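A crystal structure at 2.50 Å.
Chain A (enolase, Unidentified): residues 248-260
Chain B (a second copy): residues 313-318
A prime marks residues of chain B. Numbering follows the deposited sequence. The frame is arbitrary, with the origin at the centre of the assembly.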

ATOM      1  N   ILE A 248      21.111  10.735   7.429  1.00 20.03           N
ATOM      2  CA  ILE A 248      20.204  10.672   8.594  1.00 19.76           C
ATOM      3  C   ILE A 248      20.791   9.994   9.834  1.00 20.09           C
ATOM      4  O   ILE A 248      21.356   8.916   9.756  1.00 20.03           O
ATOM      5  CB  ILE A 248      18.869   9.942   8.235  1.00 20.12           C
ATOM      6  CG1 ILE A 248      18.093  10.710   7.151  1.00 19.15           C
ATOM      7  CG2 ILE A 248      17.994   9.665   9.499  1.00 18.53           C
ATOM      8  CD1 ILE A 248      17.462  11.981   7.609  1.00 19.40           C
ATOM      9  N   ALA A 249      20.641  10.645  10.977  1.00 20.43           N
ATOM     10  CA  ALA A 249      20.959  10.064  12.281  1.00 20.63           C
ATOM     11  C   ALA A 249      19.786   9.183  12.763  1.00 20.34           C
ATOM     12  O   ALA A 249      18.777   9.745  13.198  1.00 20.48           O
ATOM     13  CB  ALA A 249      21.195  11.202  13.288  1.00 19.59           C
ATOM     14  N   LYS A 250      19.851   7.852  12.680  1.00 19.51           N
ATOM     15  CA  LYS A 250      20.880   7.055  12.044  1.00 20.16           C
ATOM     16  C   LYS A 250      20.213   6.323  10.883  1.00 19.97           C
ATOM     17  O   LYS A 250      18.997   6.444  10.677  1.00 19.85           O
ATOM     18  CB  LYS A 250      21.429   6.002  13.004  1.00 20.69           C
ATOM     19  CG  LYS A 250      22.116   6.536  14.224  1.00 23.54           C
ATOM     20  CD  LYS A 250      23.629   6.592  14.051  1.00 26.58           C
ATOM     21  CE  LYS A 250      24.285   6.896  15.393  1.00 26.58           C
ATOM     22  NZ  LYS A 250      25.637   7.460  15.219  1.00 27.24           N
ATOM     23  N   MET A 251      20.998   5.550  10.135  1.00 19.35           N
ATOM     24  CA  MET A 251      20.517   5.004   8.862  1.00 19.73           C
ATOM     25  C   MET A 251      19.669   3.713   8.991  1.00 20.44           C
ATOM     26  O   MET A 251      19.265   3.111   7.987  1.00 19.25           O
ATOM     27  CB  MET A 251      21.678   4.876   7.847  1.00 19.07           C
ATOM     28  CG  MET A 251      22.247   6.271   7.461  1.00 16.27           C
ATOM     29  SD  MET A 251      21.120   7.236   6.445  1.00  6.36           S
ATOM     30  CE  MET A 251      21.098   6.171   5.004  1.00 10.12           C
ATOM     31  N   ASP A 252      19.396   3.301  10.236  1.00 20.95           N
ATOM     32  CA  ASP A 252      18.332   2.326  10.478  1.00 21.41           C
ATOM     33  C   ASP A 252      16.967   2.988  10.353  1.00 21.20           C
ATOM     34  O   ASP A 252      15.953   2.300  10.324  1.00 21.64           O
ATOM     35  CB  ASP A 252      18.468   1.635  11.831  1.00 21.06           C
ATOM     36  CG  ASP A 252      18.494   2.604  12.979  1.00 22.06           C
ATOM     37  OD1 ASP A 252      18.747   3.810  12.746  1.00 23.58           O
ATOM     38  OD2 ASP A 252      18.254   2.157  14.123  1.00 23.99           O
ATOM     39  N   ASN A 253      16.937   4.313  10.299  1.00 21.06           N
ATOM     40  CA  ASN A 253      15.667   5.007  10.062  1.00 21.66           C
ATOM     41  C   ASN A 253      15.336   5.050   8.572  1.00 21.87           C
ATOM     42  O   ASN A 253      15.495   6.069   7.911  1.00 21.70           O
ATOM     43  CB  ASN A 253      15.634   6.416  10.668  1.00 21.23           C
ATOM     44  CG  ASN A 253      14.226   6.900  10.901  1.00 21.83           C
ATOM     45  OD1 ASN A 253      13.292   6.460  10.227  1.00 23.56           O
ATOM     46  ND2 ASN A 253      14.056   7.807  11.856  1.00 22.37           N
ATOM     47  N   ILE A 254      14.860   3.923   8.069  1.00 21.95           N
ATOM     48  CA  ILE A 254      14.598   3.755   6.659  1.00 21.54           C
ATOM     49  C   ILE A 254      13.455   4.659   6.166  1.00 21.48           C
ATOM     50  O   ILE A 254      13.612   5.292   5.105  1.00 21.95           O
ATOM     51  CB  ILE A 254      14.438   2.233   6.309  1.00 21.95           C
ATOM     52  CG1 ILE A 254      15.810   1.558   6.421  1.00 22.06           C
ATOM     53  CG2 ILE A 254      13.843   2.006   4.936  1.00 19.65           C
ATOM     54  CD1 ILE A 254      15.748   0.083   6.585  1.00 25.66           C
ATOM     55  N   PRO A 255      12.327   4.748   6.917  1.00 20.69           N
ATOM     56  CA  PRO A 255      11.242   5.619   6.443  1.00 20.05           C
ATOM     57  C   PRO A 255      11.671   7.084   6.272  1.00 19.26           C
ATOM     58  O   PRO A 255      11.271   7.716   5.292  1.00 18.84           O
ATOM     59  CB  PRO A 255      10.159   5.464   7.539  1.00 19.43           C
ATOM     60  CG  PRO A 255      10.378   4.140   8.068  1.00 18.59           C
ATOM     61  CD  PRO A 255      11.912   4.076   8.161  1.00 20.86           C
ATOM     62  N   ALA A 256      12.497   7.579   7.196  1.00 18.64           N
ATOM     63  CA  ALA A 256      13.037   8.955   7.153  1.00 18.57           C
ATOM     64  C   ALA A 256      13.913   9.157   5.917  1.00 18.03           C
ATOM     65  O   ALA A 256      13.790  10.168   5.233  1.00 17.96           O
ATOM     66  CB  ALA A 256      13.838   9.309   8.466  1.00 17.55           C
ATOM     67  N   VAL A 257      14.767   8.178   5.635  1.00 17.66           N
ATOM     68  CA  VAL A 257      15.618   8.206   4.446  1.00 18.03           C
ATOM     69  C   VAL A 257      14.792   8.101   3.152  1.00 17.98           C
ATOM     70  O   VAL A 257      15.019   8.854   2.214  1.00 19.17           O
ATOM     71  CB  VAL A 257      16.713   7.092   4.498  1.00 18.52           C
ATOM     72  CG1 VAL A 257      17.588   7.107   3.229  1.00 18.05           C
ATOM     73  CG2 VAL A 257      17.577   7.224   5.767  1.00 16.58           C
ATOM     74  N   ALA A 258      13.835   7.177   3.104  1.00 17.51           N
ATOM     75  CA  ALA A 258      12.944   7.066   1.960  1.00 16.94           C
ATOM     76  C   ALA A 258      12.184   8.383   1.702  1.00 17.45           C
ATOM     77  O   ALA A 258      11.985   8.751   0.557  1.00 17.34           O
ATOM     78  CB  ALA A 258      11.972   5.904   2.128  1.00 15.47           C
ATOM     79  N   ASP A 259      11.745   9.077   2.757  1.00 17.94           N
ATOM     80  CA  ASP A 259      10.975  10.301   2.575  1.00 18.20           C
ATOM     81  C   ASP A 259      11.906  11.402   2.070  1.00 18.78           C
ATOM     82  O   ASP A 259      11.538  12.157   1.168  1.00 19.71           O
ATOM     83  CB  ASP A 259      10.233  10.716   3.858  1.00 17.80           C
ATOM     84  CG  ASP A 259       9.587  12.107   3.747  1.00 18.10           C
ATOM     85  OD1 ASP A 259       8.563  12.281   3.044  1.00 17.41           O
ATOM     86  OD2 ASP A 259      10.113  13.042   4.370  1.00 18.33           O
ATOM     87  N   LEU A 260      13.116  11.457   2.618  1.00 19.08           N
ATOM     88  CA  LEU A 260      14.153  12.363   2.142  1.00 19.77           C
ATOM     89  C   LEU A 260      14.414  12.226   0.641  1.00 20.50           C
ATOM     90  O   LEU A 260      14.474  13.231  -0.095  1.00 20.55           O
ATOM     91  CB  LEU A 260      15.471  12.102   2.890  1.00 19.57           C
ATOM     92  CG  LEU A 260      16.676  12.887   2.354  1.00 19.82           C
ATOM     93  CD1 LEU A 260      16.423  14.403   2.459  1.00 18.31           C
ATOM     94  CD2 LEU A 260      17.956  12.491   3.083  1.00 19.61           C
TER
ATOM     95  N   GLU B 313      11.165  12.322  17.979  1.00 22.98           N
ATOM     96  CA  GLU B 313      12.521  11.763  18.047  1.00 22.92           C
ATOM     97  C   GLU B 313      12.636  10.461  17.267  1.00 22.57           C
ATOM     98  O   GLU B 313      13.619  10.236  16.587  1.00 23.21           O
ATOM     99  CB  GLU B 313      12.979  11.543  19.499  1.00 22.24           C
ATOM    100  CG  GLU B 313      14.423  11.012  19.623  1.00 23.25           C
ATOM    101  CD  GLU B 313      14.786  10.453  21.006  1.00 25.22           C
ATOM    102  OE1 GLU B 313      13.868  10.141  21.822  1.00 26.52           O
ATOM    103  OE2 GLU B 313      16.016  10.320  21.277  1.00 28.77           O
ATOM    104  N   THR B 314      11.640   9.600  17.382  1.00 22.43           N
ATOM    105  CA  THR B 314      11.633   8.349  16.657  1.00 23.05           C
ATOM    106  C   THR B 314      11.614   8.596  15.129  1.00 22.77           C
ATOM    107  O   THR B 314      12.358   7.950  14.365  1.00 22.34           O
ATOM    108  CB  THR B 314      10.443   7.468  17.134  1.00 23.47           C
ATOM    109  OG1 THR B 314      10.712   7.007  18.470  1.00 26.70           O
ATOM    110  CG2 THR B 314      10.231   6.274  16.214  1.00 23.67           C
ATOM    111  N   HIS B 315      10.793   9.552  14.698  1.00 21.91           N
ATOM    112  CA  HIS B 315      10.738   9.908  13.300  1.00 21.90           C
ATOM    113  C   HIS B 315      11.896  10.811  12.845  1.00 22.12           C
ATOM    114  O   HIS B 315      11.977  11.162  11.658  1.00 22.11           O
ATOM    115  CB  HIS B 315       9.403  10.568  12.982  1.00 22.00           C
ATOM    116  CG  HIS B 315       8.266   9.606  12.946  1.00 22.17           C
ATOM    117  ND1 HIS B 315       7.648   9.140  14.092  1.00 22.25           N
ATOM    118  CD2 HIS B 315       7.663   8.982  11.908  1.00 21.02           C
ATOM    119  CE1 HIS B 315       6.688   8.301  13.756  1.00 22.52           C
ATOM    120  NE2 HIS B 315       6.681   8.183  12.438  1.00 23.55           N
ATOM    121  N   ALA B 316      12.792  11.172  13.775  1.00 21.88           N
ATOM    122  CA  ALA B 316      13.875  12.142  13.504  1.00 21.97           C
ATOM    123  C   ALA B 316      13.396  13.526  13.031  1.00 21.68           C
ATOM    124  O   ALA B 316      14.135  14.223  12.336  1.00 21.97           O
ATOM    125  CB  ALA B 316      14.898  11.561  12.492  1.00 21.78           C
ATOM    126  N   ARG B 317      12.175  13.915  13.402  1.00 21.42           N
ATOM    127  CA  ARG B 317      11.599  15.202  12.990  1.00 21.13           C
ATOM    128  C   ARG B 317      11.802  16.261  14.059  1.00 20.87           C
ATOM    129  O   ARG B 317      11.685  15.954  15.236  1.00 21.21           O
ATOM    130  CB  ARG B 317      10.103  15.062  12.730  1.00 21.23           C
ATOM    131  CG  ARG B 317       9.739  14.072  11.630  1.00 22.56           C
ATOM    132  CD  ARG B 317       9.513  14.746  10.305  1.00 21.09           C
ATOM    133  NE  ARG B 317       9.214  13.775   9.264  1.00 22.00           N
ATOM    134  CZ  ARG B 317       9.471  13.954   7.968  1.00 22.74           C
ATOM    135  NH1 ARG B 317      10.047  15.071   7.529  1.00 21.66           N
ATOM    136  NH2 ARG B 317       9.158  13.006   7.108  1.00 22.92           N
ATOM    137  N   PRO B 318      12.095  17.513  13.653  1.00 20.67           N
ATOM    138  CA  PRO B 318      12.269  18.604  14.600  1.00 20.72           C
ATOM    139  C   PRO B 318      10.964  19.160  15.184  1.00 21.35           C
ATOM    140  O   PRO B 318       9.877  18.976  14.618  1.00 21.19           O
ATOM    141  CB  PRO B 318      12.980  19.669  13.767  1.00 20.40           C
ATOM    142  CG  PRO B 318      12.479  19.438  12.401  1.00 20.17           C
ATOM    143  CD  PRO B 318      12.311  17.964  12.262  1.00 20.47           C
TER

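Helix ends are well suited to making contacts between subunits, because there the backbone leaves polar groups unpaired and the chain changes direction. The contact between these two copies of enolase is a compact example, in which the beginning of one helix meets the end of another.

In chain A the approach to the helix is tightly folded. The peptide bond before Lys250 is cis, and a type I turn from Lys250 to Asn253 follows at once, closed by the hydrogen bond from Asn253 N to Lys250 O at 3.0 Å. The helix then runs from Ile254 through Leu260 and beyond. Its first regular backbone bond joins Val257 N to Asn253 O at 3.2 Å, and the repeat continues with Ala258 N to Ile254 O at 2.8 Å, Asp259 N to Pro255 O at 2.9 Å and Leu260 N to Ala256 O at 3.0 Å. In chain B a helix is ending instead. Ala316′ leaves helical geometry with a positive phi of 58°, and two bonds reach back into the last turn, the signature of a Schellman motif; one of them links Ala316′ N to Glu313′ O at 3.1 Å. The left-handed conformation is more often taken by glycine, yet here an alanine adopts it. Beyond it, Arg317′ returns to an extended conformation. The two backbones come nearest at Ala256 and His315′, whose CA atoms lie 6.6 Å apart, with the side chain of Ala256 pointing toward chain B and the CA-to-CB bond of His315′ pointing away.

Asn253 shows how a capping residue can also face a neighbour. With chi1 near t, its OD1 accepts a weak capping bond from Ala256 N at 3.3 Å, occupying one of the amide groups that the first helical turn cannot satisfy from its own backbone. The other end of the same carboxamide faces chain B, where ND2 lies 3.0 Å from Thr314′ O, in the last turn of the opposing helix. Here the backbone carbonyl is what matters, since the CA-to-CB bond of Thr314′ points away from chain A.

Two alanines fill the space around this polar pair. Ala316′ directs its CB toward chain A, 3.9 Å from Asn253 ND2 and 4.3 Å from Ala249 O, and is the residue with the largest area covered across the contact. Ala256 likewise points toward its partner, its CB resting 4.1 Å from His315′ O.

One turn along the chain A helix from Ala256, the contact becomes ionic. Asp259 OD2 accepts a hydrogen bond from Arg317′ NH2 at 2.9 Å, with an angle of 164° at the hydrogen, and the pair forms a salt bridge. The carboxylate oxygen lies at the edge of the guanidinium, near its plane, where the N-H groups point. Arg317′ leaves its backbone sideways, but its long side chain carries the charge back to the helix. Both OD2 and NH2 also bond elsewhere in the structure, so the bridge belongs to a wider polar network.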